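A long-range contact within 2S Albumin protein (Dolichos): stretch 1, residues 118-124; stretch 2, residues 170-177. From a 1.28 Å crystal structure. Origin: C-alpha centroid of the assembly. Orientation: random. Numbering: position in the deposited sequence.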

# COMPACT_ATOMS: atom_id res chain seq x y z
N ILE A 118 -7.17 6.41 5.25
CA ILE A 118 -6.94 6.07 3.84
C ILE A 118 -7.07 4.56 3.71
O ILE A 118 -6.46 3.85 4.55
CB ILE A 118 -5.60 6.67 3.35
CG1 ILE A 118 -5.50 8.17 3.71
CG2 ILE A 118 -5.43 6.41 1.86
CD1 ILE A 118 -4.32 8.85 3.20
N ASP A 119 -7.74 4.08 2.66
CA ASP A 119 -7.83 2.61 2.53
C ASP A 119 -6.55 2.04 1.95
O ASP A 119 -6.15 0.95 2.42
CB ASP A 119 -8.98 2.24 1.60
CG ASP A 119 -10.39 2.49 2.13
OD1 ASP A 119 -10.53 2.67 3.37
OD2 ASP A 119 -11.32 2.57 1.32
N SER A 120 -6.00 2.66 0.94
CA SER A 120 -4.90 2.05 0.23
C SER A 120 -4.12 3.11 -0.52
O SER A 120 -4.69 4.22 -0.71
CB SER A 120 -5.37 0.99 -0.77
OG SER A 120 -4.37 0.09 -1.13
N ALA A 121 -2.92 2.79 -0.96
CA ALA A 121 -2.10 3.72 -1.67
C ALA A 121 -1.03 3.02 -2.46
O ALA A 121 -0.62 1.92 -2.01
CB ALA A 121 -1.46 4.65 -0.73
N PHE A 122 -0.49 3.60 -3.51
CA PHE A 122 0.68 3.00 -4.14
C PHE A 122 1.45 4.07 -4.84
O PHE A 122 0.85 5.10 -5.22
CB PHE A 122 0.37 1.83 -5.07
CG PHE A 122 -0.36 2.09 -6.35
CD1 PHE A 122 0.27 2.47 -7.47
CD2 PHE A 122 -1.74 1.95 -6.41
CE1 PHE A 122 -0.42 2.64 -8.64
CE2 PHE A 122 -2.46 2.06 -7.57
CZ PHE A 122 -1.77 2.48 -8.67
N ARG A 123 2.73 3.87 -5.02
CA ARG A 123 3.63 4.83 -5.64
C ARG A 123 3.49 4.85 -7.15
O ARG A 123 3.55 3.82 -7.82
CB ARG A 123 5.03 4.42 -5.21
CG ARG A 123 6.17 5.33 -5.69
CD ARG A 123 6.15 6.69 -5.08
NE ARG A 123 7.37 7.40 -5.30
CZ ARG A 123 7.69 8.18 -6.34
NH1 ARG A 123 6.76 8.47 -7.25
NH2 ARG A 123 8.84 8.79 -6.45
N SER A 124 3.29 6.05 -7.68
CA SER A 124 3.14 6.22 -9.12
C SER A 124 4.51 6.23 -9.78
O SER A 124 5.56 6.53 -9.17
CB SER A 124 2.39 7.51 -9.41
OG SER A 124 2.18 7.72 -10.79
N GLY A 170 -13.64 0.23 -4.31
CA GLY A 170 -12.59 0.40 -3.27
C GLY A 170 -11.56 -0.69 -3.31
O GLY A 170 -11.75 -1.73 -3.95
N ILE A 171 -10.44 -0.32 -2.72
CA ILE A 171 -9.19 -1.14 -2.68
C ILE A 171 -8.78 -1.24 -1.21
O ILE A 171 -8.78 -0.24 -0.51
CB ILE A 171 -8.11 -0.48 -3.58
CG1 ILE A 171 -8.64 -0.34 -5.01
CG2 ILE A 171 -6.81 -1.23 -3.50
CD1 ILE A 171 -7.77 0.41 -5.97
N ASP A 172 -8.46 -2.47 -0.73
CA ASP A 172 -7.99 -2.70 0.65
C ASP A 172 -6.48 -2.51 0.80
O ASP A 172 -6.03 -2.17 1.89
CB ASP A 172 -8.37 -4.09 1.14
CG ASP A 172 -9.86 -4.22 1.40
OD1 ASP A 172 -10.54 -3.22 1.66
OD2 ASP A 172 -10.34 -5.36 1.27
N ALA A 173 -5.69 -2.82 -0.25
CA ALA A 173 -4.23 -2.69 -0.13
C ALA A 173 -3.67 -2.64 -1.54
O ALA A 173 -4.34 -3.13 -2.49
CB ALA A 173 -3.60 -3.86 0.66
N SER A 174 -2.46 -2.14 -1.70
CA SER A 174 -1.86 -2.06 -3.03
C SER A 174 -0.38 -1.77 -2.86
O SER A 174 -0.01 -1.17 -1.90
CB SER A 174 -2.53 -0.94 -3.88
OG SER A 174 -2.57 0.33 -3.16
N PHE A 175 0.35 -2.13 -3.88
CA PHE A 175 1.74 -1.63 -3.96
C PHE A 175 2.19 -1.57 -5.42
O PHE A 175 1.73 -2.33 -6.28
CB PHE A 175 2.70 -2.50 -3.12
CG PHE A 175 3.01 -3.86 -3.66
CD1 PHE A 175 2.13 -4.90 -3.48
CD2 PHE A 175 4.22 -4.09 -4.30
CE1 PHE A 175 2.44 -6.17 -3.96
CE2 PHE A 175 4.50 -5.36 -4.80
CZ PHE A 175 3.62 -6.38 -4.66
N ALA A 176 3.11 -0.68 -5.67
CA ALA A 176 3.71 -0.60 -6.98
C ALA A 176 4.76 -1.71 -7.13
O ALA A 176 5.52 -1.97 -6.20
CB ALA A 176 4.46 0.71 -7.07
N SER A 177 4.77 -2.33 -8.29
CA SER A 177 5.79 -3.36 -8.55
C SER A 177 7.16 -2.77 -8.84
O SER A 177 7.24 -1.61 -9.26
CB SER A 177 5.35 -4.18 -9.75
OG SER A 177 6.22 -5.22 -9.99
O HOH W 1 -10.63 2.30 -1.51
O HOH W 2 -6.41 -0.85 4.02
O HOH W 3 3.68 1.37 -3.52

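The two stretches form a parallel strand-to-strand contact in which serine hydroxyls and bridging waters, rather than direct backbone hydrogen bonds, join the two stretches. Strands 120-123 and 173-176 run in almost the same direction, with 3° between them and a closest axial approach of 5.1 Å. The register pairs Ser 120 with Ala 173 and Phe 122 with Phe 175, each at a CA-to-CA distance of 4.8 Å, and the contact buries 391 Å² in all.

At its centre, Ser 120 and Ser 174 both point toward the opposing stretch. The OG of Ser 120 donates to the OG of Ser 174 at 2.7 Å, although the placement of the former is less certain because it lies too close to a neighbouring atom. Ser 174 OG in turn donates to the carbonyl O of Ala 121 at 2.8 Å, so one hydroxyl serves as acceptor and donor and ties a side chain to the facing backbone. Ser 174 OG also lies at the edge of the Phe 122 ring, 3.7 Å from Phe 122 CD2, while Phe 122 CB packs 3.9 Å from Phe 175 C, the carbonyl carbon.

Waters fill the gaps on both sides of this serine pair along the strands. Water 3 accepts from the backbone N of Arg 123 (3.1 Å) and of Ala 176 (3.0 Å), linking two amides that cannot bond to each other. Nearby, the methyl CB of Ala 176 sits 3.3 Å from Arg 123 O. Toward the N-terminal end, the carbonyl oxygens of Asp 119 and Asp 172 approach to 3.2 Å; both are acceptors, and water 2 lies within reach to donate to them. Water 1 connects a side chain to the backbone, accepting from Ile 171 N and donating to Asp 119 OD2, both at 2.9 Å.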